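Local coordinates for protein lipase chaperone (Burkholderia glumae, PDB 2ES4) that assists the folding of the extracellular lipase as that enzyme passes through the periplasm, acting as a lipase-specific foldase, at residues A84-F89 against P179-E184; Y132-D137 against D170-E175; T281-Y286 against Q313-P318. All coordinates share one frame; numbering follows the deposited sequence.

Contact 1 of 3, residues A84-F89 against P179-E184; sequences AVREFF and PFFGDE
R86 and F180 mark the closest backbone approach, CA to CA 5.6 Å, where the helical segments 84-89 and 179-184 pass nearly at right angles, 100° between their directions and 8.9 Å between their axes. R86 carries most of the contact. Its CG stands anti to the backbone N (chi1 175°), and the chain runs on extended to NE, with its root lying over the F180 ring. CB sits almost exactly above the middle of that ring, 3.5 Å from its centroid, a CH-pi contact; CG covers the CD2 side of the same face. At the far end the guanidinium meets two acceptors. NH1 and NH2 both donate to a single oxygen, E184 OE1, each at 2.8 Å, in an end-on salt bridge. This oxygen lies close to the guanidinium plane; NH2 uses its syn lone pair, whereas NH1 comes from above the carboxylate plane. NH1 also donates to the backbone O of F180 at 2.8 Å. The helix is kinked here: E184 N makes no bond back to the turn before, and F180 O, its usual acceptor four residues earlier, takes R86 NH1 instead. F181 covers one guanidinium face, its CE1 3.6 Å from CZ of R86, the planes 51° apart. V85 CG1 touches the edge of the F180 ring at CE1, and F89 CD2 approaches F180 CZ at 4.3 Å. A salt bridge from R86 NE to D90 gives the buried charge a second acidic partner, so it is probably well compensated. The short helix 84-90 thus lies across the start of helix 177-198, while helix 120-137 flanks both through V128 and Y132, and helix 101-116 packs on F88 and F89.

Contact 2 of 3, residues Y132-D137 against D170-E175; sequences YRAYFD and DRTLGE
T172 meets Y135 at the rim of the tyrosine ring: OG1 lies in the ring plane, 3.5 Å from CD2 and equally near CB, and the two side chains cross at a slant. With chi1 at 57°, OG1 sits between the backbone N and the carbonyl carbon of T172, which leaves CG2 to pack on the helix backbone, 3.8 Å from Y135 CA. L173 reaches both tyrosines with separate methyls. Its CD2 rests on the backbone of Y132, 3.7 Å from CA, and lies 4.2 Å from CD2 of the Y132 ring; the two side chains run side by side and point the same way. CD1 turns instead to Y135 CD2, 4.2 Å away. The leucine therefore spans from the backbone of Y132 to the ring of Y135, one turn on. Apart from the threonine oxygen against the ring, the contacts are apolar, and the hydroxyls of T172 and Y132 are served by other residues: T172 OG1 bonds to the carbonyl of L168, and Y132 OH to D90. Cohesion between 132-137 and 170-175 consequently rests on close van der Waals fit of methyl groups, the threonine oxygen, ring atoms and helix backbone.

Contact 3 of 3, residues T281-Y286 against Q313-P318; sequences TRYQAY and QTFTAP
F315 drives its ring edge into the face of Y286, and these two residues bury the most surface between 281-286 and 313-318. The pair is T-shaped: the centroids are 5.2 Å apart and the planes stand at 71°. F315 CE2 lies 3.4 Å from Y286 CG, above the plane and shifted toward the rim near the root of the tyrosine, while F315 CZ reaches Y286 CB at 3.6 Å. Y286 CG is anti to its backbone N (chi1 152°), which puts CG on the side of F315. F315 is the first residue past helix 300-314 to abandon helical backbone angles, and its ring reaches helix 263-294. The same ring edge meets Y283, where F315 CZ is 4.0 Å from Y283 CA. R282 comes third. Its chain bends at chi3, and NH1 arrives in the plane of the F315 ring, 3.8 Å from CD1 of F315, with guanidinium and ring planes 66° apart. This is an edge contact, and NH1 also forms a salt bridge with E320 OE1. T314 adds a lighter touch, CG2 to Y286 CB at 4.1 Å, and also covers one face of F315 with that methyl. Farther out, the hydroxyls of Y283 and Y286 both bond to the carboxylate of D328, and A324 and E320 touch F315, so helix 320-328 closes over the cluster. F315, just after helix 300-314, is thus part of the core of an all-helical cluster formed by helices 263-294, 300-314 and 320-328.

Contacts 1 and 2 form one continuous core, their centres 12 Å apart. Contact 2 is nested within the loop of chain closed by contact 1, and helices 155-172 and 177-198 are consecutive. L173 CD1 touches both F181 CE2, at 3.4 Å, and F180 CD2; F89 CB also meets Y132 CD1 at 3.7 Å. F181 stacks on Y135, and F180 meets Y132 edge to face. Contact 3 belongs to a separate helical cluster on the opposite side of the chain's centre, its centre 53 Å from that of contact 1 and 62 Å from that of contact 2. E87, beside contact 1, hydrogen-bonds the chain of another protein, and P318, beside contact 3, packs on its backbone.

Contact 1 of 3, residues A84-F89 against P179-E184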
ATOM      1  N   ALA B  84      -5.275   1.007 -22.953  1.00 38.91           N
ATOM      2  CA  ALA B  84      -6.456   1.640 -22.373  1.00 38.22           C
ATOM      3  C   ALA B  84      -7.687   0.751 -22.537  1.00 38.08           C
ATOM      4  O   ALA B  84      -8.582   0.769 -21.693  1.00 37.76           O
ATOM      5  CB  ALA B  84      -6.693   2.990 -23.001  1.00 37.94           C
ATOM      6  N   VAL B  85      -7.699  -0.061 -23.595  1.00 37.16           N
ATOM      7  CA  VAL B  85      -8.805  -0.984 -23.844  1.00 35.95           C
ATOM      8  C   VAL B  85      -8.846  -2.025 -22.730  1.00 35.25           C
ATOM      9  O   VAL B  85      -9.914  -2.319 -22.195  1.00 35.81           O
ATOM     10  CB  VAL B  85      -8.668  -1.698 -25.203  1.00 36.33           C
ATOM     11  CG1 VAL B  85      -9.783  -2.720 -25.398  1.00 35.92           C
ATOM     12  CG2 VAL B  85      -8.716  -0.696 -26.321  1.00 35.14           C
ATOM     13  N   ARG B  86      -7.672  -2.544 -22.367  1.00 34.15           N
ATOM     14  CA  ARG B  86      -7.553  -3.539 -21.304  1.00 34.33           C
ATOM     15  C   ARG B  86      -7.898  -2.962 -19.938  1.00 32.78           C
ATOM     16  O   ARG B  86      -8.498  -3.647 -19.108  1.00 32.85           O
ATOM     17  CB  ARG B  86      -6.135  -4.105 -21.251  1.00 35.32           C
ATOM     18  CG  ARG B  86      -5.901  -5.069 -20.091  1.00 38.42           C
ATOM     19  CD  ARG B  86      -4.448  -5.264 -19.801  1.00 40.91           C
ATOM     20  NE  ARG B  86      -4.244  -5.923 -18.516  1.00 44.06           N
ATOM     21  CZ  ARG B  86      -3.058  -6.129 -17.950  1.00 46.63           C
ATOM     22  NH1 ARG B  86      -1.939  -5.734 -18.552  1.00 45.99           N
ATOM     23  NH2 ARG B  86      -2.990  -6.729 -16.768  1.00 47.12           N
ATOM     24  N   GLU B  87      -7.500  -1.713 -19.706  1.00 32.67           N
ATOM     25  CA  GLU B  87      -7.773  -1.051 -18.431  1.00 32.02           C
ATOM     26  C   GLU B  87      -9.267  -0.919 -18.188  1.00 31.39           C
ATOM     27  O   GLU B  87      -9.726  -1.037 -17.051  1.00 30.22           O
ATOM     28  CB  GLU B  87      -7.106   0.315 -18.373  1.00 32.54           C
ATOM     29  CG  GLU B  87      -5.594   0.253 -18.479  1.00 35.12           C
ATOM     30  CD  GLU B  87      -4.943   1.588 -18.216  1.00 35.66           C
ATOM     31  OE1 GLU B  87      -5.256   2.563 -18.928  1.00 36.53           O
ATOM     32  OE2 GLU B  87      -4.102   1.660 -17.299  1.00 39.07           O
ATOM     33  N   PHE B  88     -10.022  -0.737 -19.272  1.00 30.63           N
ATOM     34  CA  PHE B  88     -11.473  -0.644 -19.193  1.00 31.06           C
ATOM     35  C   PHE B  88     -12.055  -1.934 -18.618  1.00 30.88           C
ATOM     36  O   PHE B  88     -12.872  -1.895 -17.699  1.00 31.26           O
ATOM     37  CB  PHE B  88     -12.077  -0.352 -20.567  1.00 31.01           C
ATOM     38  CG  PHE B  88     -13.569  -0.497 -20.612  1.00 33.02           C
ATOM     39  CD1 PHE B  88     -14.396   0.493 -20.059  1.00 31.60           C
ATOM     40  CD2 PHE B  88     -14.158  -1.657 -21.160  1.00 32.52           C
ATOM     41  CE1 PHE B  88     -15.796   0.331 -20.042  1.00 34.05           C
ATOM     42  CE2 PHE B  88     -15.544  -1.831 -21.147  1.00 33.04           C
ATOM     43  CZ  PHE B  88     -16.368  -0.836 -20.588  1.00 32.48           C
ATOM     44  N   PHE B  89     -11.646  -3.061 -19.192  1.00 31.24           N
ATOM     45  CA  PHE B  89     -12.116  -4.367 -18.754  1.00 31.31           C
ATOM     46  C   PHE B  89     -11.668  -4.747 -17.358  1.00 31.95           C
ATOM     47  O   PHE B  89     -12.475  -5.237 -16.576  1.00 30.80           O
ATOM     48  CB  PHE B  89     -11.701  -5.444 -19.740  1.00 34.27           C
ATOM     49  CG  PHE B  89     -12.359  -5.322 -21.074  1.00 35.61           C
ATOM     50  CD1 PHE B  89     -13.746  -5.496 -21.198  1.00 36.32           C
ATOM     51  CD2 PHE B  89     -11.605  -5.012 -22.214  1.00 36.47           C
ATOM     52  CE1 PHE B  89     -14.383  -5.358 -22.448  1.00 36.41           C
ATOM     53  CE2 PHE B  89     -12.227  -4.870 -23.475  1.00 37.66           C
ATOM     54  CZ  PHE B  89     -13.622  -5.044 -23.591  1.00 38.37           C
ATOM     55  N   PRO B 179      -1.026  -4.719 -27.132  1.00 49.79           N
ATOM     56  CA  PRO B 179      -1.483  -3.579 -26.342  1.00 48.68           C
ATOM     57  C   PRO B 179      -1.910  -3.961 -24.928  1.00 47.06           C
ATOM     58  O   PRO B 179      -1.758  -3.175 -24.009  1.00 46.09           O
ATOM     59  CB  PRO B 179      -2.644  -3.056 -27.175  1.00 49.17           C
ATOM     60  CG  PRO B 179      -3.177  -4.229 -27.804  1.00 50.38           C
ATOM     61  CD  PRO B 179      -1.951  -4.921 -28.262  1.00 49.80           C
ATOM     62  N   PHE B 180      -2.362  -5.200 -24.760  1.00 45.91           N
ATOM     63  CA  PHE B 180      -2.800  -5.696 -23.464  1.00 45.57           C
ATOM     64  C   PHE B 180      -1.680  -5.974 -22.480  1.00 46.42           C
ATOM     65  O   PHE B 180      -1.693  -5.465 -21.359  1.00 46.07           O
ATOM     66  CB  PHE B 180      -3.638  -6.964 -23.629  1.00 43.32           C
ATOM     67  CG  PHE B 180      -5.109  -6.714 -23.753  1.00 41.27           C
ATOM     68  CD1 PHE B 180      -5.614  -5.749 -24.645  1.00 41.99           C
ATOM     69  CD2 PHE B 180      -6.011  -7.450 -22.967  1.00 40.12           C
ATOM     70  CE1 PHE B 180      -7.002  -5.519 -24.751  1.00 40.33           C
ATOM     71  CE2 PHE B 180      -7.398  -7.233 -23.063  1.00 39.43           C
ATOM     72  CZ  PHE B 180      -7.894  -6.267 -23.954  1.00 39.38           C
ATOM     73  N   PHE B 181      -0.703  -6.769 -22.910  1.00 47.44           N
ATOM     74  CA  PHE B 181       0.404  -7.158 -22.045  1.00 48.93           C
ATOM     75  C   PHE B 181       1.783  -6.717 -22.487  1.00 49.72           C
ATOM     76  O   PHE B 181       2.767  -7.076 -21.846  1.00 49.58           O
ATOM     77  CB  PHE B 181       0.396  -8.673 -21.848  1.00 48.63           C
ATOM     78  CG  PHE B 181      -0.890  -9.196 -21.311  1.00 49.97           C
ATOM     79  CD1 PHE B 181      -1.280  -8.919 -19.990  1.00 49.78           C
ATOM     80  CD2 PHE B 181      -1.742  -9.946 -22.128  1.00 50.00           C
ATOM     81  CE1 PHE B 181      -2.511  -9.385 -19.486  1.00 50.54           C
ATOM     82  CE2 PHE B 181      -2.969 -10.414 -21.637  1.00 50.06           C
ATOM     83  CZ  PHE B 181      -3.360 -10.134 -20.316  1.00 50.42           C
ATOM     84  N   GLY B 182       1.856  -5.915 -23.548  1.00 50.62           N
ATOM     85  CA  GLY B 182       3.139  -5.442 -24.055  1.00 51.72           C
ATOM     86  C   GLY B 182       4.044  -4.846 -23.000  1.00 52.21           C
ATOM     87  O   GLY B 182       5.081  -5.426 -22.686  1.00 52.00           O
ATOM     88  N   ASP B 183       3.597  -3.756 -22.382  1.00 52.88           N
ATOM     89  CA  ASP B 183       4.364  -3.078 -21.339  1.00 53.93           C
ATOM     90  C   ASP B 183       4.597  -3.960 -20.117  1.00 53.54           C
ATOM     91  O   ASP B 183       5.726  -4.059 -19.633  1.00 53.93           O
ATOM     92  CB  ASP B 183       3.662  -1.792 -20.911  1.00 56.43           C
ATOM     93  CG  ASP B 183       3.399  -0.854 -22.075  1.00 58.94           C
ATOM     94  OD1 ASP B 183       4.352  -0.530 -22.818  1.00 60.14           O
ATOM     95  OD2 ASP B 183       2.232  -0.444 -22.247  1.00 61.18           O
ATOM     96  N   GLU B 184       3.539  -4.635 -19.667  1.00 52.48           N
ATOM     97  CA  GLU B 184       3.603  -5.525 -18.505  1.00 52.48           C
ATOM     98  C   GLU B 184       4.703  -6.577 -18.650  1.00 52.33           C
ATOM     99  O   GLU B 184       5.501  -6.773 -17.732  1.00 50.79           O
ATOM    100  CB  GLU B 184       2.255  -6.210 -18.295  1.00 53.02           C
ATOM    101  CG  GLU B 184       2.179  -7.101 -17.061  1.00 53.40           C
ATOM    102  CD  GLU B 184       0.822  -7.742 -16.897  1.00 54.16           C
ATOM    103  OE1 GLU B 184      -0.175  -6.997 -16.822  1.00 53.89           O
ATOM    104  OE2 GLU B 184       0.747  -8.988 -16.839  1.00 54.38           O
TER

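Contact 2 of 3, residues Y132-D137 against D170-E175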
ATOM      1  N   TYR B 132     -10.891 -11.705 -24.493  1.00 50.92           N
ATOM      2  CA  TYR B 132     -10.277 -11.504 -23.187  1.00 51.80           C
ATOM      3  C   TYR B 132     -10.725 -12.571 -22.212  1.00 52.86           C
ATOM      4  O   TYR B 132      -9.904 -13.176 -21.536  1.00 52.81           O
ATOM      5  CB  TYR B 132     -10.595 -10.117 -22.627  1.00 50.01           C
ATOM      6  CG  TYR B 132      -9.677  -9.663 -21.506  1.00 49.35           C
ATOM      7  CD1 TYR B 132     -10.021  -8.561 -20.712  1.00 47.93           C
ATOM      8  CD2 TYR B 132      -8.438 -10.308 -21.255  1.00 47.94           C
ATOM      9  CE1 TYR B 132      -9.156  -8.102 -19.688  1.00 47.70           C
ATOM     10  CE2 TYR B 132      -7.572  -9.862 -20.243  1.00 47.06           C
ATOM     11  CZ  TYR B 132      -7.940  -8.757 -19.465  1.00 47.59           C
ATOM     12  OH  TYR B 132      -7.103  -8.331 -18.468  1.00 47.59           O
ATOM     13  N   ARG B 133     -12.030 -12.805 -22.152  1.00 55.28           N
ATOM     14  CA  ARG B 133     -12.575 -13.816 -21.259  1.00 57.61           C
ATOM     15  C   ARG B 133     -12.088 -15.213 -21.638  1.00 58.57           C
ATOM     16  O   ARG B 133     -11.936 -16.073 -20.773  1.00 58.39           O
ATOM     17  CB  ARG B 133     -14.097 -13.750 -21.243  1.00 59.34           C
ATOM     18  CG  ARG B 133     -14.763 -14.060 -22.556  1.00 62.21           C
ATOM     19  CD  ARG B 133     -16.228 -13.764 -22.530  1.00 64.69           C
ATOM     20  NE  ARG B 133     -16.855 -14.414 -21.392  1.00 66.22           N
ATOM     21  CZ  ARG B 133     -18.150 -14.360 -21.117  1.00 66.88           C
ATOM     22  NH1 ARG B 133     -18.978 -13.684 -21.905  1.00 68.18           N
ATOM     23  NH2 ARG B 133     -18.614 -14.973 -20.040  1.00 67.01           N
ATOM     24  N   ALA B 134     -11.796 -15.407 -22.927  1.00 59.53           N
ATOM     25  CA  ALA B 134     -11.281 -16.681 -23.423  1.00 61.29           C
ATOM     26  C   ALA B 134      -9.885 -16.868 -22.843  1.00 62.44           C
ATOM     27  O   ALA B 134      -9.481 -17.985 -22.530  1.00 62.14           O
ATOM     28  CB  ALA B 134     -11.225 -16.683 -24.935  1.00 60.93           C
ATOM     29  N   TYR B 135      -9.187 -15.746 -22.646  1.00 63.70           N
ATOM     30  CA  TYR B 135      -7.849 -15.735 -22.071  1.00 64.70           C
ATOM     31  C   TYR B 135      -7.868 -16.282 -20.653  1.00 65.54           C
ATOM     32  O   TYR B 135      -7.021 -17.097 -20.307  1.00 65.10           O
ATOM     33  CB  TYR B 135      -7.268 -14.309 -22.128  1.00 65.61           C
ATOM     34  CG  TYR B 135      -5.989 -14.083 -21.366  1.00 66.81           C
ATOM     35  CD1 TYR B 135      -5.996 -13.911 -19.961  1.00 67.30           C
ATOM     36  CD2 TYR B 135      -4.762 -14.046 -22.033  1.00 67.18           C
ATOM     37  CE1 TYR B 135      -4.816 -13.726 -19.244  1.00 67.84           C
ATOM     38  CE2 TYR B 135      -3.563 -13.852 -21.321  1.00 67.53           C
ATOM     39  CZ  TYR B 135      -3.603 -13.690 -19.930  1.00 67.83           C
ATOM     40  OH  TYR B 135      -2.444 -13.475 -19.234  1.00 68.68           O
ATOM     41  N   PHE B 136      -8.796 -15.787 -19.831  1.00 66.63           N
ATOM     42  CA  PHE B 136      -8.913 -16.230 -18.442  1.00 68.16           C
ATOM     43  C   PHE B 136      -9.297 -17.694 -18.326  1.00 69.67           C
ATOM     44  O   PHE B 136      -8.796 -18.403 -17.451  1.00 69.86           O
ATOM     45  CB  PHE B 136      -9.908 -15.376 -17.668  1.00 67.13           C
ATOM     46  CG  PHE B 136      -9.463 -13.968 -17.472  1.00 65.90           C
ATOM     47  CD1 PHE B 136      -9.877 -12.971 -18.360  1.00 65.34           C
ATOM     48  CD2 PHE B 136      -8.627 -13.621 -16.395  1.00 65.19           C
ATOM     49  CE1 PHE B 136      -9.471 -11.651 -18.183  1.00 64.76           C
ATOM     50  CE2 PHE B 136      -8.205 -12.287 -16.206  1.00 64.93           C
ATOM     51  CZ  PHE B 136      -8.629 -11.301 -17.103  1.00 64.79           C
ATOM     52  N   ASP B 137     -10.164 -18.148 -19.229  1.00 71.50           N
ATOM     53  CA  ASP B 137     -10.602 -19.542 -19.250  1.00 73.36           C
ATOM     54  C   ASP B 137      -9.446 -20.443 -19.664  1.00 73.72           C
ATOM     55  O   ASP B 137      -9.224 -21.494 -19.060  1.00 73.83           O
ATOM     56  CB  ASP B 137     -11.768 -19.728 -20.221  1.00 74.87           C
ATOM     57  CG  ASP B 137     -13.064 -19.145 -19.695  1.00 76.41           C
ATOM     58  OD1 ASP B 137     -13.094 -17.945 -19.350  1.00 77.70           O
ATOM     59  OD2 ASP B 137     -14.062 -19.893 -19.629  1.00 77.12           O
ATOM     60  N   ASP B 170      -1.296 -14.483 -27.189  1.00 64.83           N
ATOM     61  CA  ASP B 170      -1.201 -14.484 -28.648  1.00 64.58           C
ATOM     62  C   ASP B 170      -2.292 -15.324 -29.298  1.00 63.76           C
ATOM     63  O   ASP B 170      -2.820 -14.957 -30.343  1.00 63.70           O
ATOM     64  CB  ASP B 170       0.172 -14.987 -29.095  1.00 65.53           C
ATOM     65  CG  ASP B 170       1.308 -14.097 -28.619  1.00 67.01           C
ATOM     66  OD1 ASP B 170       2.476 -14.434 -28.905  1.00 67.01           O
ATOM     67  OD2 ASP B 170       1.047 -13.073 -27.950  1.00 68.29           O
ATOM     68  N   ARG B 171      -2.640 -16.436 -28.658  1.00 63.14           N
ATOM     69  CA  ARG B 171      -3.668 -17.338 -29.173  1.00 62.52           C
ATOM     70  C   ARG B 171      -5.087 -16.835 -28.917  1.00 62.03           C
ATOM     71  O   ARG B 171      -5.962 -16.962 -29.777  1.00 61.90           O
ATOM     72  CB  ARG B 171      -3.488 -18.724 -28.577  1.00 62.30           C
ATOM     73  N   THR B 172      -5.300 -16.247 -27.743  1.00 61.17           N
ATOM     74  CA  THR B 172      -6.610 -15.736 -27.354  1.00 59.73           C
ATOM     75  C   THR B 172      -6.856 -14.294 -27.774  1.00 59.23           C
ATOM     76  O   THR B 172      -7.849 -14.002 -28.433  1.00 59.01           O
ATOM     77  CB  THR B 172      -6.822 -15.858 -25.845  1.00 59.68           C
ATOM     78  OG1 THR B 172      -5.770 -15.173 -25.151  1.00 59.18           O
ATOM     79  CG2 THR B 172      -6.834 -17.323 -25.419  1.00 59.39           C
ATOM     80  N   LEU B 173      -5.948 -13.401 -27.393  1.00 57.81           N
ATOM     81  CA  LEU B 173      -6.076 -11.987 -27.725  1.00 56.93           C
ATOM     82  C   LEU B 173      -5.526 -11.659 -29.100  1.00 55.94           C
ATOM     83  O   LEU B 173      -5.994 -10.717 -29.741  1.00 55.47           O
ATOM     84  CB  LEU B 173      -5.395 -11.132 -26.660  1.00 56.98           C
ATOM     85  CG  LEU B 173      -5.969 -11.257 -25.255  1.00 57.23           C
ATOM     86  CD1 LEU B 173      -5.106 -10.529 -24.286  1.00 57.68           C
ATOM     87  CD2 LEU B 173      -7.367 -10.699 -25.252  1.00 57.70           C
ATOM     88  N   GLY B 174      -4.537 -12.437 -29.544  1.00 55.49           N
ATOM     89  CA  GLY B 174      -3.937 -12.230 -30.854  1.00 54.52           C
ATOM     90  C   GLY B 174      -3.422 -10.832 -31.105  1.00 54.21           C
ATOM     91  O   GLY B 174      -2.465 -10.389 -30.473  1.00 53.89           O
ATOM     92  N   GLU B 175      -4.129 -10.113 -31.973  1.00 53.46           N
ATOM     93  CA  GLU B 175      -3.787  -8.738 -32.329  1.00 53.32           C
ATOM     94  C   GLU B 175      -3.776  -7.802 -31.117  1.00 53.38           C
ATOM     95  O   GLU B 175      -3.062  -6.796 -31.108  1.00 52.77           O
ATOM     96  CB  GLU B 175      -4.747  -8.234 -33.362  1.00 53.67           C
TER

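Contact 3 of 3, residues T281-Y286 against Q313-P318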
ATOM      1  N   THR B 281      10.951  23.581  20.705  1.00 22.15           N
ATOM      2  CA  THR B 281      11.064  24.477  21.853  1.00 22.59           C
ATOM      3  C   THR B 281       9.869  24.329  22.795  1.00 22.58           C
ATOM      4  O   THR B 281      10.044  24.245  24.018  1.00 20.72           O
ATOM      5  CB  THR B 281      11.196  25.939  21.405  1.00 24.23           C
ATOM      6  OG1 THR B 281      12.414  26.101  20.673  1.00 23.78           O
ATOM      7  CG2 THR B 281      11.198  26.895  22.601  1.00 26.46           C
ATOM      8  N   ARG B 282       8.667  24.286  22.224  1.00 19.82           N
ATOM      9  CA  ARG B 282       7.451  24.139  23.017  1.00 20.13           C
ATOM     10  C   ARG B 282       7.373  22.777  23.693  1.00 20.47           C
ATOM     11  O   ARG B 282       6.975  22.687  24.857  1.00 20.17           O
ATOM     12  CB  ARG B 282       6.208  24.381  22.165  1.00 19.61           C
ATOM     13  CG  ARG B 282       6.065  25.826  21.686  1.00 20.27           C
ATOM     14  CD  ARG B 282       4.777  26.064  20.897  1.00 18.80           C
ATOM     15  NE  ARG B 282       4.774  25.425  19.577  1.00 20.18           N
ATOM     16  CZ  ARG B 282       4.057  24.351  19.251  1.00 20.62           C
ATOM     17  NH1 ARG B 282       3.275  23.760  20.152  1.00 17.78           N
ATOM     18  NH2 ARG B 282       4.107  23.874  18.013  1.00 19.74           N
ATOM     19  N   TYR B 283       7.800  21.728  22.986  1.00 18.45           N
ATOM     20  CA  TYR B 283       7.786  20.389  23.555  1.00 19.24           C
ATOM     21  C   TYR B 283       8.789  20.286  24.706  1.00 20.16           C
ATOM     22  O   TYR B 283       8.493  19.670  25.734  1.00 19.90           O
ATOM     23  CB  TYR B 283       8.077  19.317  22.497  1.00 19.36           C
ATOM     24  CG  TYR B 283       8.079  17.924  23.084  1.00 18.40           C
ATOM     25  CD1 TYR B 283       6.877  17.315  23.501  1.00 19.18           C
ATOM     26  CD2 TYR B 283       9.295  17.250  23.330  1.00 20.53           C
ATOM     27  CE1 TYR B 283       6.886  16.067  24.157  1.00 19.04           C
ATOM     28  CE2 TYR B 283       9.311  16.008  23.984  1.00 20.59           C
ATOM     29  CZ  TYR B 283       8.108  15.428  24.395  1.00 21.27           C
ATOM     30  OH  TYR B 283       8.136  14.213  25.030  1.00 19.17           O
ATOM     31  N   GLN B 284       9.967  20.881  24.524  1.00 20.97           N
ATOM     32  CA  GLN B 284      11.003  20.860  25.558  1.00 23.77           C
ATOM     33  C   GLN B 284      10.579  21.609  26.822  1.00 23.02           C
ATOM     34  O   GLN B 284      10.911  21.183  27.932  1.00 23.84           O
ATOM     35  CB  GLN B 284      12.320  21.417  25.029  1.00 22.97           C
ATOM     36  CG  GLN B 284      12.995  20.528  23.993  1.00 29.51           C
ATOM     37  N   ALA B 285       9.823  22.697  26.655  1.00 22.43           N
ATOM     38  CA  ALA B 285       9.331  23.483  27.795  1.00 22.86           C
ATOM     39  C   ALA B 285       8.281  22.662  28.530  1.00 23.07           C
ATOM     40  O   ALA B 285       8.280  22.590  29.761  1.00 21.85           O
ATOM     41  CB  ALA B 285       8.741  24.798  27.332  1.00 24.36           C
ATOM     42  N   TYR B 286       7.427  21.995  27.758  1.00 20.37           N
ATOM     43  CA  TYR B 286       6.402  21.133  28.315  1.00 19.92           C
ATOM     44  C   TYR B 286       7.074  19.985  29.078  1.00 20.25           C
ATOM     45  O   TYR B 286       6.628  19.627  30.166  1.00 20.47           O
ATOM     46  CB  TYR B 286       5.515  20.581  27.196  1.00 19.55           C
ATOM     47  CG  TYR B 286       4.884  19.240  27.502  1.00 17.90           C
ATOM     48  CD1 TYR B 286       3.811  19.136  28.407  1.00 19.17           C
ATOM     49  CD2 TYR B 286       5.420  18.056  26.956  1.00 18.10           C
ATOM     50  CE1 TYR B 286       3.299  17.883  28.769  1.00 19.39           C
ATOM     51  CE2 TYR B 286       4.919  16.804  27.310  1.00 18.21           C
ATOM     52  CZ  TYR B 286       3.864  16.726  28.217  1.00 19.44           C
ATOM     53  OH  TYR B 286       3.372  15.500  28.570  1.00 21.89           O
ATOM     54  N   GLN B 313      -3.752  20.990  28.159  1.00 25.69           N
ATOM     55  CA  GLN B 313      -3.763  22.431  28.399  1.00 26.03           C
ATOM     56  C   GLN B 313      -2.647  23.157  27.664  1.00 24.48           C
ATOM     57  O   GLN B 313      -2.802  24.317  27.279  1.00 23.53           O
ATOM     58  CB  GLN B 313      -3.660  22.724  29.895  1.00 28.84           C
ATOM     59  CG  GLN B 313      -4.755  22.082  30.729  1.00 34.68           C
ATOM     60  CD  GLN B 313      -4.542  22.267  32.216  1.00 38.43           C
ATOM     61  OE1 GLN B 313      -3.462  21.992  32.746  1.00 42.00           O
ATOM     62  NE2 GLN B 313      -5.579  22.726  32.903  1.00 42.65           N
ATOM     63  N   THR B 314      -1.536  22.458  27.451  1.00 21.79           N
ATOM     64  CA  THR B 314      -0.362  23.021  26.787  1.00 21.06           C
ATOM     65  C   THR B 314      -0.428  23.004  25.257  1.00 20.72           C
ATOM     66  O   THR B 314       0.032  23.944  24.599  1.00 20.32           O
ATOM     67  CB  THR B 314       0.922  22.276  27.245  1.00 21.94           C
ATOM     68  OG1 THR B 314       1.010  22.317  28.676  1.00 21.95           O
ATOM     69  CG2 THR B 314       2.174  22.909  26.658  1.00 21.76           C
ATOM     70  N   PHE B 315      -0.948  21.916  24.702  1.00 19.01           N
ATOM     71  CA  PHE B 315      -1.036  21.747  23.259  1.00 19.11           C
ATOM     72  C   PHE B 315      -2.493  21.737  22.845  1.00 19.13           C
ATOM     73  O   PHE B 315      -3.177  20.716  22.964  1.00 19.41           O
ATOM     74  CB  PHE B 315      -0.361  20.436  22.861  1.00 19.10           C
ATOM     75  CG  PHE B 315       1.073  20.348  23.269  1.00 21.04           C
ATOM     76  CD1 PHE B 315       2.061  21.063  22.568  1.00 20.25           C
ATOM     77  CD2 PHE B 315       1.448  19.567  24.372  1.00 21.23           C
ATOM     78  CE1 PHE B 315       3.414  21.003  22.964  1.00 21.34           C
ATOM     79  CE2 PHE B 315       2.790  19.499  24.774  1.00 19.87           C
ATOM     80  CZ  PHE B 315       3.775  20.216  24.072  1.00 20.99           C
ATOM     81  N   THR B 316      -2.969  22.886  22.375  1.00 17.30           N
ATOM     82  CA  THR B 316      -4.362  23.020  21.982  1.00 19.44           C
ATOM     83  C   THR B 316      -4.634  23.070  20.486  1.00 21.15           C
ATOM     84  O   THR B 316      -5.794  23.072  20.063  1.00 21.74           O
ATOM     85  CB  THR B 316      -5.022  24.192  22.697  1.00 18.75           C
ATOM     86  OG1 THR B 316      -4.294  25.394  22.437  1.00 19.30           O
ATOM     87  CG2 THR B 316      -5.060  23.939  24.211  1.00 20.73           C
ATOM     88  N   ALA B 317      -3.570  23.135  19.683  1.00 19.06           N
ATOM     89  CA  ALA B 317      -3.720  23.091  18.225  1.00 21.27           C
ATOM     90  C   ALA B 317      -4.122  21.633  17.987  1.00 23.07           C
ATOM     91  O   ALA B 317      -3.522  20.730  18.588  1.00 21.86           O
ATOM     92  CB  ALA B 317      -2.400  23.385  17.532  1.00 19.92           C
ATOM     93  N   PRO B 318      -5.169  21.382  17.173  1.00 22.59           N
ATOM     94  CA  PRO B 318      -5.600  20.001  16.916  1.00 22.52           C
ATOM     95  C   PRO B 318      -4.480  19.035  16.521  1.00 21.53           C
ATOM     96  O   PRO B 318      -3.653  19.343  15.659  1.00 20.56           O
ATOM     97  CB  PRO B 318      -6.615  20.171  15.798  1.00 23.37           C
ATOM     98  CG  PRO B 318      -7.233  21.502  16.125  1.00 22.58           C
ATOM     99  CD  PRO B 318      -6.032  22.336  16.444  1.00 24.17           C
TER